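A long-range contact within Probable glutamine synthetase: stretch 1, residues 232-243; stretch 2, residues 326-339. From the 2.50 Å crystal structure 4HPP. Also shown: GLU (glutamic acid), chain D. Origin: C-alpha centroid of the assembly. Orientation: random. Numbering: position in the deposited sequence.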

ATOM      1  N   THR A 232     -25.368 -26.024  13.832  1.00 41.72           N
ATOM      2  CA  THR A 232     -26.505 -25.377  13.221  1.00 48.66           C
ATOM      3  C   THR A 232     -26.799 -24.047  13.972  1.00 54.64           C
ATOM      4  O   THR A 232     -26.413 -23.902  15.129  1.00 51.37           O
ATOM      5  N   ASN A 233     -27.494 -23.108  13.303  1.00 52.21           N
ATOM      6  CA  ASN A 233     -27.835 -21.801  13.833  1.00 41.26           C
ATOM      7  C   ASN A 233     -29.345 -21.879  14.145  1.00 50.54           C
ATOM      8  O   ASN A 233     -30.195 -21.912  13.230  1.00 52.29           O
ATOM      9  N   GLY A 234     -29.682 -21.917  15.439  1.00 52.17           N
ATOM     10  CA  GLY A 234     -31.066 -21.898  15.879  1.00 48.53           C
ATOM     11  C   GLY A 234     -31.571 -20.483  16.132  1.00 51.81           C
ATOM     12  O   GLY A 234     -30.805 -19.533  16.107  1.00 46.86           O
ATOM     13  N   VAL A 235     -32.882 -20.368  16.313  1.00 50.36           N
ATOM     14  CA  VAL A 235     -33.547 -19.198  16.802  1.00 44.66           C
ATOM     15  C   VAL A 235     -34.438 -19.786  17.889  1.00 48.71           C
ATOM     16  O   VAL A 235     -35.104 -20.764  17.646  1.00 49.33           O
ATOM     17  N   HIS A 236     -34.452 -19.202  19.078  1.00 48.07           N
ATOM     18  CA  HIS A 236     -35.324 -19.695  20.141  1.00 48.57           C
ATOM     19  C   HIS A 236     -36.211 -18.607  20.603  1.00 48.18           C
ATOM     20  O   HIS A 236     -35.780 -17.484  20.845  1.00 48.89           O
ATOM     21  N   LEU A 237     -37.472 -18.934  20.789  1.00 47.70           N
ATOM     22  CA  LEU A 237     -38.427 -17.911  21.105  1.00 47.42           C
ATOM     23  C   LEU A 237     -38.829 -18.206  22.541  1.00 49.46           C
ATOM     24  O   LEU A 237     -39.298 -19.301  22.788  1.00 47.14           O
ATOM     25  N   HIS A 238     -38.584 -17.264  23.467  1.00 44.08           N
ATOM     26  CA  HIS A 238     -39.088 -17.326  24.850  1.00 46.74           C
ATOM     27  C   HIS A 238     -40.354 -16.569  24.964  1.00 46.28           C
ATOM     28  O   HIS A 238     -40.399 -15.401  24.617  1.00 47.50           O
ATOM     29  N   LEU A 239     -41.403 -17.235  25.409  1.00 49.39           N
ATOM     30  CA  LEU A 239     -42.725 -16.604  25.576  1.00 49.89           C
ATOM     31  C   LEU A 239     -43.211 -16.715  27.001  1.00 48.96           C
ATOM     32  O   LEU A 239     -43.125 -17.785  27.615  1.00 42.95           O
ATOM     33  N   SER A 240     -43.609 -15.568  27.548  1.00 55.18           N
ATOM     34  CA  SER A 240     -44.338 -15.512  28.806  1.00 56.03           C
ATOM     35  C   SER A 240     -45.670 -14.843  28.476  1.00 56.24           C
ATOM     36  O   SER A 240     -45.795 -14.125  27.464  1.00 51.10           O
ATOM     37  N   LEU A 241     -46.671 -15.165  29.281  1.00 57.24           N
ATOM     38  CA  LEU A 241     -48.031 -14.645  29.106  1.00 60.83           C
ATOM     39  C   LEU A 241     -48.425 -13.917  30.385  1.00 53.54           C
ATOM     40  O   LEU A 241     -48.290 -14.498  31.452  1.00 57.09           O
ATOM     41  N   GLN A 242     -48.891 -12.674  30.297  1.00 52.08           N
ATOM     42  CA  GLN A 242     -49.182 -11.857  31.504  1.00 60.72           C
ATOM     43  C   GLN A 242     -50.558 -11.216  31.505  1.00 69.61           C
ATOM     44  O   GLN A 242     -51.016 -10.691  30.492  1.00 67.58           O
ATOM     45  N   HIS A 243     -51.202 -11.224  32.668  1.00 80.32           N
ATOM     46  CA  HIS A 243     -52.411 -10.437  32.865  1.00 87.98           C
ATOM     47  C   HIS A 243     -52.097  -9.010  32.477  1.00 89.67           C
ATOM     48  O   HIS A 243     -50.966  -8.554  32.680  1.00 80.08           O
ATOM     49  N   GLY A 326     -40.646 -15.796  38.537  1.00103.51           N
ATOM     50  CA  GLY A 326     -41.938 -15.874  37.877  1.00 87.00           C
ATOM     51  C   GLY A 326     -42.134 -14.881  36.766  1.00 81.39           C
ATOM     52  O   GLY A 326     -42.620 -15.239  35.699  1.00 96.04           O
ATOM     53  N   LYS A 327     -41.773 -13.628  37.009  1.00 88.94           N
ATOM     54  CA  LYS A 327     -41.608 -12.648  35.921  1.00 94.21           C
ATOM     55  C   LYS A 327     -40.626 -13.197  34.866  1.00 89.16           C
ATOM     56  O   LYS A 327     -40.755 -12.911  33.677  1.00 90.25           O
ATOM     57  N   GLN A 328     -39.663 -14.002  35.311  1.00 80.49           N
ATOM     58  CA  GLN A 328     -38.631 -14.548  34.426  1.00 83.99           C
ATOM     59  C   GLN A 328     -38.996 -15.960  33.953  1.00 86.86           C
ATOM     60  O   GLN A 328     -38.260 -16.580  33.182  1.00 83.05           O
ATOM     61  N   TYR A 329     -40.137 -16.460  34.418  1.00 86.62           N
ATOM     62  CA  TYR A 329     -40.634 -17.767  34.014  1.00 68.05           C
ATOM     63  C   TYR A 329     -41.264 -17.682  32.632  1.00 68.56           C
ATOM     64  O   TYR A 329     -42.121 -16.813  32.343  1.00 60.30           O
ATOM     65  N   ASN A 330     -40.829 -18.592  31.774  1.00 53.84           N
ATOM     66  CA  ASN A 330     -41.281 -18.561  30.424  1.00 57.14           C
ATOM     67  C   ASN A 330     -41.140 -19.929  29.790  1.00 55.08           C
ATOM     68  O   ASN A 330     -40.605 -20.863  30.419  1.00 60.88           O
ATOM     69  N   LEU A 331     -41.628 -20.025  28.557  1.00 47.72           N
ATOM     70  CA  LEU A 331     -41.481 -21.207  27.737  1.00 46.70           C
ATOM     71  C   LEU A 331     -40.788 -20.911  26.405  1.00 49.36           C
ATOM     72  O   LEU A 331     -41.176 -20.022  25.618  1.00 53.81           O
ATOM     73  N   GLU A 332     -39.794 -21.724  26.144  1.00 43.93           N
ATOM     74  CA  GLU A 332     -38.958 -21.635  25.006  1.00 44.96           C
ATOM     75  C   GLU A 332     -39.282 -22.715  23.945  1.00 54.61           C
ATOM     76  O   GLU A 332     -39.117 -23.930  24.192  1.00 52.58           O
ATOM     77  N   PHE A 333     -39.740 -22.233  22.772  1.00 58.67           N
ATOM     78  CA  PHE A 333     -39.959 -22.979  21.505  1.00 51.13           C
ATOM     79  C   PHE A 333     -38.635 -23.044  20.717  1.00 54.26           C
ATOM     80  O   PHE A 333     -37.939 -22.040  20.567  1.00 52.10           O
ATOM     81  N   ARG A 334     -38.294 -24.219  20.202  1.00 53.43           N
ATOM     82  CA  ARG A 334     -36.923 -24.444  19.778  1.00 56.08           C
ATOM     83  C   ARG A 334     -36.777 -24.791  18.314  1.00 59.90           C
ATOM     84  O   ARG A 334     -35.713 -24.504  17.733  1.00 62.93           O
ATOM     85  N   PRO A 335     -37.829 -25.381  17.699  1.00 57.16           N
ATOM     86  CA  PRO A 335     -37.659 -25.725  16.277  1.00 53.58           C
ATOM     87  C   PRO A 335     -37.895 -24.509  15.356  1.00 52.86           C
ATOM     88  O   PRO A 335     -38.833 -24.441  14.532  1.00 48.66           O
ATOM     89  N   MET A 336     -37.011 -23.530  15.519  1.00 50.98           N
ATOM     90  CA  MET A 336     -37.170 -22.265  14.830  1.00 44.29           C
ATOM     91  C   MET A 336     -35.805 -21.833  14.379  1.00 40.59           C
ATOM     92  O   MET A 336     -34.821 -22.181  15.029  1.00 38.95           O
ATOM     93  N   ASP A 337     -35.742 -21.169  13.222  1.00 37.42           N
ATOM     94  CA  ASP A 337     -34.478 -20.720  12.645  1.00 41.76           C
ATOM     95  C   ASP A 337     -34.647 -19.336  12.000  1.00 48.56           C
ATOM     96  O   ASP A 337     -35.783 -18.770  12.003  1.00 53.85           O
ATOM     97  N   ALA A 338     -33.551 -18.741  11.513  1.00 40.72           N
ATOM     98  CA  ALA A 338     -33.648 -17.345  11.012  1.00 39.99           C
ATOM     99  C   ALA A 338     -34.170 -17.187   9.574  1.00 48.06           C
ATOM    100  O   ALA A 338     -34.275 -16.053   9.072  1.00 53.28           O
ATOM    101  N   THR A 339     -34.480 -18.303   8.894  1.00 49.03           N
ATOM    102  CA  THR A 339     -35.093 -18.233   7.571  1.00 43.55           C
ATOM    103  C   THR A 339     -36.572 -17.881   7.719  1.00 38.18           C
ATOM    104  O   THR A 339     -37.260 -17.606   6.733  1.00 35.66           O
TER

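Side-chain packing between residues 232-243 and 326-339 of a probable glutamine synthetase, two stretches that bury 853 Å² between them. The framework is antiparallel: Leu237 N donates to Phe333 O (3.1 Å) and Phe333 N to Leu237 O (3.0 Å), and Leu239 and Leu331 form a second reciprocal pair. This register sorts the side chains by face, with Leu237, Leu239, Leu331 and Phe333 on one side of the sheet and His238 and Glu332 on the other.

Apolar contacts gather near the corner at Pro335. Val235 (chi1 t) points toward the second stretch, its CG1 3.6 Å from Met336 SD and its CG2 3.9 Å from Ala338 CB. Met336 is extended through chi1 and chi2 (both t) before chi3 turns to m, and its CE lies 3.5 Å from CD2 of Leu237 (t, p). Leu239 (m, t) and Leu331 (chi1 m, chi2 135°) pair farther along the same face; Phe333 (chi1 t), paired with Leu237, is also buried, but the end of its side chain leads away from the first stretch.

Direct polar pairing centres on His238 (chi1 m). Asn330 (chi1 p) points toward the first stretch, and its OD1 accepts a hydrogen bond from His238 ND1 at 2.8 Å, lying at the edge of the imidazole, near its plane, where the ring nitrogen can donate. The amide's other end makes a weak hydrogen bond within its own stretch, Asn330 ND2 to Gln328 O at 3.3 Å. Glu332 (t, chi2 t) brings its carboxylate nearer the first stretch; its OE2 forms a salt bridge with Arg334 NE at 3.3 Å, a weak hydrogen bond.

Two waters fill polar gaps. Water 1 donates to Asn233 O (2.7 Å) and accepts from Ala338 N (2.6 Å), joining the backbones of the two stretches. Water 2 donates to Glu332 OE1 (2.6 Å) and is hydrogen-bonded to His236 ND1 (2.8 Å), thereby linking two side chains across the contact.

His236 (chi1 m) uses the other nitrogen of its ring to donate from NE2 to OXT of the bound glutamic acid (GLU) at 3.0 Å, while Arg334 NE lies over one face of the same ring. Arg334 (chi1 m, chi2 t) also approaches the ligand, with NH1 3.7 Å from GLU OE1. Thr232 (chi1 p) takes no part in the contact between stretches but receives a hydrogen bond from GLU N at its O (2.9 Å) and makes a weak one from OG1 to GLU O (3.3 Å). Gly234 leaves room here: an ideal CB would clash with GLU OXT at 2.1 Å.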

ATOM      1  CB  THR A 232     -27.761 -26.300  13.279  1.00 53.56           C
ATOM      2  OG1 THR A 232     -27.873 -26.918  14.568  1.00 51.99           O
ATOM      3  CG2 THR A 232     -27.676 -27.418  12.307  1.00 54.56           C
ATOM      4  CB  ASN A 233     -27.547 -20.637  12.837  1.00 39.79           C
ATOM      5  CG  ASN A 233     -26.039 -20.387  12.529  1.00 45.88           C
ATOM      6  OD1 ASN A 233     -25.192 -20.257  13.440  1.00 44.40           O
ATOM      7  ND2 ASN A 233     -25.706 -20.273  11.204  1.00 40.69           N
ATOM      8  CB  VAL A 235     -34.405 -18.507  15.717  1.00 43.17           C
ATOM      9  CG1 VAL A 235     -35.474 -17.574  16.338  1.00 44.81           C
ATOM     10  CG2 VAL A 235     -33.545 -17.699  14.750  1.00 42.14           C
ATOM     11  CB  HIS A 236     -34.555 -20.230  21.348  1.00 48.45           C
ATOM     12  CG  HIS A 236     -33.667 -21.403  21.048  1.00 56.37           C
ATOM     13  ND1 HIS A 236     -32.575 -21.681  21.791  1.00 60.49           N
ATOM     14  CD2 HIS A 236     -33.710 -22.374  20.023  1.00 64.54           C
ATOM     15  CE1 HIS A 236     -31.948 -22.783  21.275  1.00 66.08           C
ATOM     16  NE2 HIS A 236     -32.635 -23.199  20.197  1.00 61.16           N
ATOM     17  CB  LEU A 237     -39.597 -18.037  20.124  1.00 42.37           C
ATOM     18  CG  LEU A 237     -40.881 -17.276  20.312  1.00 46.34           C
ATOM     19  CD1 LEU A 237     -40.588 -15.781  20.425  1.00 44.35           C
ATOM     20  CD2 LEU A 237     -41.776 -17.563  19.126  1.00 44.79           C
ATOM     21  CB  HIS A 238     -38.100 -16.688  25.807  1.00 52.10           C
ATOM     22  CG  HIS A 238     -36.808 -17.421  25.894  1.00 45.63           C
ATOM     23  ND1 HIS A 238     -36.611 -18.445  26.771  1.00 47.61           N
ATOM     24  CD2 HIS A 238     -35.636 -17.286  25.165  1.00 46.79           C
ATOM     25  CE1 HIS A 238     -35.370 -18.950  26.616  1.00 45.31           C
ATOM     26  NE2 HIS A 238     -34.753 -18.224  25.643  1.00 54.79           N
ATOM     27  CB  LEU A 239     -43.760 -17.191  24.651  1.00 54.18           C
ATOM     28  CG  LEU A 239     -43.503 -16.744  23.211  1.00 64.38           C
ATOM     29  CD1 LEU A 239     -44.143 -17.705  22.212  1.00 58.33           C
ATOM     30  CD2 LEU A 239     -44.022 -15.335  23.028  1.00 59.55           C
ATOM     31  CB  SER A 240     -43.539 -14.809  29.914  1.00 56.34           C
ATOM     32  OG  SER A 240     -43.540 -13.393  29.804  1.00 67.15           O
ATOM     33  CB  LEU A 241     -48.999 -15.810  28.848  1.00 58.26           C
ATOM     34  CG  LEU A 241     -49.154 -16.330  27.421  1.00 62.08           C
ATOM     35  CD1 LEU A 241     -50.400 -17.206  27.303  1.00 59.05           C
ATOM     36  CD2 LEU A 241     -49.233 -15.180  26.443  1.00 57.47           C
ATOM     37  CB  GLN A 242     -48.182 -10.723  31.689  1.00 56.46           C
ATOM     38  CG  GLN A 242     -46.778 -11.121  32.084  1.00 69.67           C
ATOM     39  CD  GLN A 242     -45.802  -9.979  31.867  1.00 77.10           C
ATOM     40  OE1 GLN A 242     -46.207  -8.848  31.547  1.00 86.74           O
ATOM     41  NE2 GLN A 242     -44.512 -10.254  32.054  1.00 70.99           N
ATOM     42  CB  HIS A 243     -52.910 -10.557  34.303  1.00 83.05           C
ATOM     43  CG  HIS A 243     -53.973  -9.554  34.656  1.00 96.24           C
ATOM     44  ND1 HIS A 243     -53.850  -8.706  35.693  1.00 96.12           N
ATOM     45  CD2 HIS A 243     -55.195  -9.260  34.044  1.00 96.85           C
ATOM     46  CE1 HIS A 243     -54.939  -7.911  35.751  1.00101.77           C
ATOM     47  NE2 HIS A 243     -55.760  -8.253  34.738  1.00100.23           N
ATOM     48  CB  LYS A 327     -41.126 -11.268  36.447  1.00 88.41           C
ATOM     49  CG  LYS A 327     -42.220 -10.303  36.949  1.00 95.50           C
ATOM     50  CD  LYS A 327     -43.314  -9.989  35.912  1.00 97.37           C
ATOM     51  CE  LYS A 327     -43.595  -8.488  35.738  1.00 91.43           C
ATOM     52  NZ  LYS A 327     -44.245  -7.795  36.896  1.00 84.01           N
ATOM     53  CB  GLN A 328     -37.257 -14.537  35.117  1.00 75.25           C
ATOM     54  CG  GLN A 328     -37.326 -14.922  36.586  1.00 74.33           C
ATOM     55  CD  GLN A 328     -36.084 -15.610  37.111  1.00 72.01           C
ATOM     56  OE1 GLN A 328     -35.609 -16.580  36.517  1.00 74.17           O
ATOM     57  NE2 GLN A 328     -35.581 -15.147  38.267  1.00 60.93           N
ATOM     58  CB  TYR A 329     -41.667 -18.254  35.004  1.00 69.48           C
ATOM     59  CG  TYR A 329     -42.139 -19.655  34.745  1.00 71.51           C
ATOM     60  CD1 TYR A 329     -41.553 -20.750  35.417  1.00 73.26           C
ATOM     61  CD2 TYR A 329     -43.194 -19.892  33.849  1.00 67.09           C
ATOM     62  CE1 TYR A 329     -42.008 -22.044  35.197  1.00 72.33           C
ATOM     63  CE2 TYR A 329     -43.653 -21.174  33.620  1.00 75.27           C
ATOM     64  CZ  TYR A 329     -43.062 -22.243  34.290  1.00 74.58           C
ATOM     65  OH  TYR A 329     -43.548 -23.489  34.025  1.00 67.35           O
ATOM     66  CB  ASN A 330     -40.545 -17.453  29.626  1.00 59.51           C
ATOM     67  CG  ASN A 330     -39.107 -17.817  29.282  1.00 66.78           C
ATOM     68  OD1 ASN A 330     -38.841 -18.682  28.417  1.00 69.97           O
ATOM     69  ND2 ASN A 330     -38.171 -17.145  29.935  1.00 54.87           N
ATOM     70  CB  LEU A 331     -42.859 -21.845  27.500  1.00 56.60           C
ATOM     71  CG  LEU A 331     -43.547 -22.487  28.726  1.00 52.27           C
ATOM     72  CD1 LEU A 331     -45.010 -22.100  28.807  1.00 52.55           C
ATOM     73  CD2 LEU A 331     -43.424 -23.983  28.588  1.00 55.54           C
ATOM     74  CB  GLU A 332     -37.531 -21.783  25.504  1.00 47.57           C
ATOM     75  CG  GLU A 332     -36.578 -22.378  24.503  1.00 54.88           C
ATOM     76  CD  GLU A 332     -35.141 -22.031  24.807  1.00 59.29           C
ATOM     77  OE1 GLU A 332     -34.745 -20.848  24.656  1.00 53.80           O
ATOM     78  OE2 GLU A 332     -34.402 -22.950  25.174  1.00 65.54           O
ATOM     79  CB  PHE A 333     -41.078 -22.269  20.696  1.00 52.96           C
ATOM     80  CG  PHE A 333     -41.430 -22.908  19.357  1.00 56.71           C
ATOM     81  CD1 PHE A 333     -40.613 -22.731  18.226  1.00 60.11           C
ATOM     82  CD2 PHE A 333     -42.618 -23.652  19.213  1.00 57.99           C
ATOM     83  CE1 PHE A 333     -40.938 -23.310  16.996  1.00 54.25           C
ATOM     84  CE2 PHE A 333     -42.954 -24.221  17.991  1.00 51.24           C
ATOM     85  CZ  PHE A 333     -42.118 -24.037  16.885  1.00 58.41           C
ATOM     86  CB  ARG A 334     -36.211 -25.475  20.670  1.00 50.41           C
ATOM     87  CG  ARG A 334     -36.250 -25.095  22.129  1.00 53.40           C
ATOM     88  CD  ARG A 334     -35.428 -25.988  23.038  1.00 57.79           C
ATOM     89  NE  ARG A 334     -34.043 -25.551  23.129  1.00 65.17           N
ATOM     90  CZ  ARG A 334     -33.028 -26.235  22.613  1.00 72.38           C
ATOM     91  NH1 ARG A 334     -31.770 -25.778  22.732  1.00 56.59           N
ATOM     92  NH2 ARG A 334     -33.288 -27.393  21.986  1.00 72.57           N
ATOM     93  CB  PRO A 335     -38.620 -26.907  16.068  1.00 52.54           C
ATOM     94  CG  PRO A 335     -39.290 -27.145  17.396  1.00 56.05           C
ATOM     95  CD  PRO A 335     -39.094 -25.912  18.232  1.00 54.84           C
ATOM     96  CB  MET A 336     -37.819 -21.244  15.733  1.00 40.48           C
ATOM     97  CG  MET A 336     -38.223 -20.010  14.960  1.00 47.60           C
ATOM     98  SD  MET A 336     -38.898 -18.697  16.000  1.00 46.87           S
ATOM     99  CE  MET A 336     -40.648 -19.168  16.173  1.00 38.16           C
ATOM    100  CB  ASP A 337     -33.865 -21.768  11.709  1.00 41.13           C
ATOM    101  CG  ASP A 337     -34.733 -22.108  10.511  1.00 44.78           C
ATOM    102  OD1 ASP A 337     -35.056 -23.311  10.331  1.00 56.80           O
ATOM    103  OD2 ASP A 337     -35.060 -21.211   9.710  1.00 46.70           O
ATOM    104  CB  ALA A 338     -32.337 -16.638  11.177  1.00 40.43           C
ATOM    105  CB  THR A 339     -34.976 -19.556   6.762  1.00 46.29           C
ATOM    106  OG1 THR A 339     -35.682 -20.584   7.444  1.00 44.43           O
ATOM    107  CG2 THR A 339     -33.554 -19.965   6.613  1.00 43.90           C
TER
HETATM  108  N   GLU D 503     -27.322 -24.165  17.861  1.00 59.07           N
HETATM  109  CA  GLU D 503     -28.526 -24.855  18.478  1.00 66.94           C
HETATM  110  C   GLU D 503     -29.829 -24.814  17.647  1.00 63.78           C
HETATM  111  O   GLU D 503     -29.829 -25.025  16.440  1.00 54.76           O
HETATM  112  CB  GLU D 503     -28.801 -24.289  19.864  1.00 70.29           C
HETATM  113  CG  GLU D 503     -27.760 -24.664  20.883  1.00 68.88           C
HETATM  114  CD  GLU D 503     -27.939 -23.922  22.165  1.00 67.54           C
HETATM  115  OE1 GLU D 503     -28.253 -24.595  23.159  1.00 79.26           O
HETATM  116  OE2 GLU D 503     -27.785 -22.676  22.176  1.00 71.84           O
HETATM  117  OXT GLU D 503     -30.928 -24.555  18.151  1.00 77.21           O
HETATM  118  O   HOH W   1     -31.173 -19.872  11.779  1.00 48.72           O
HETATM  119  O   HOH W   2     -32.185 -21.017  24.467  1.00 50.82           O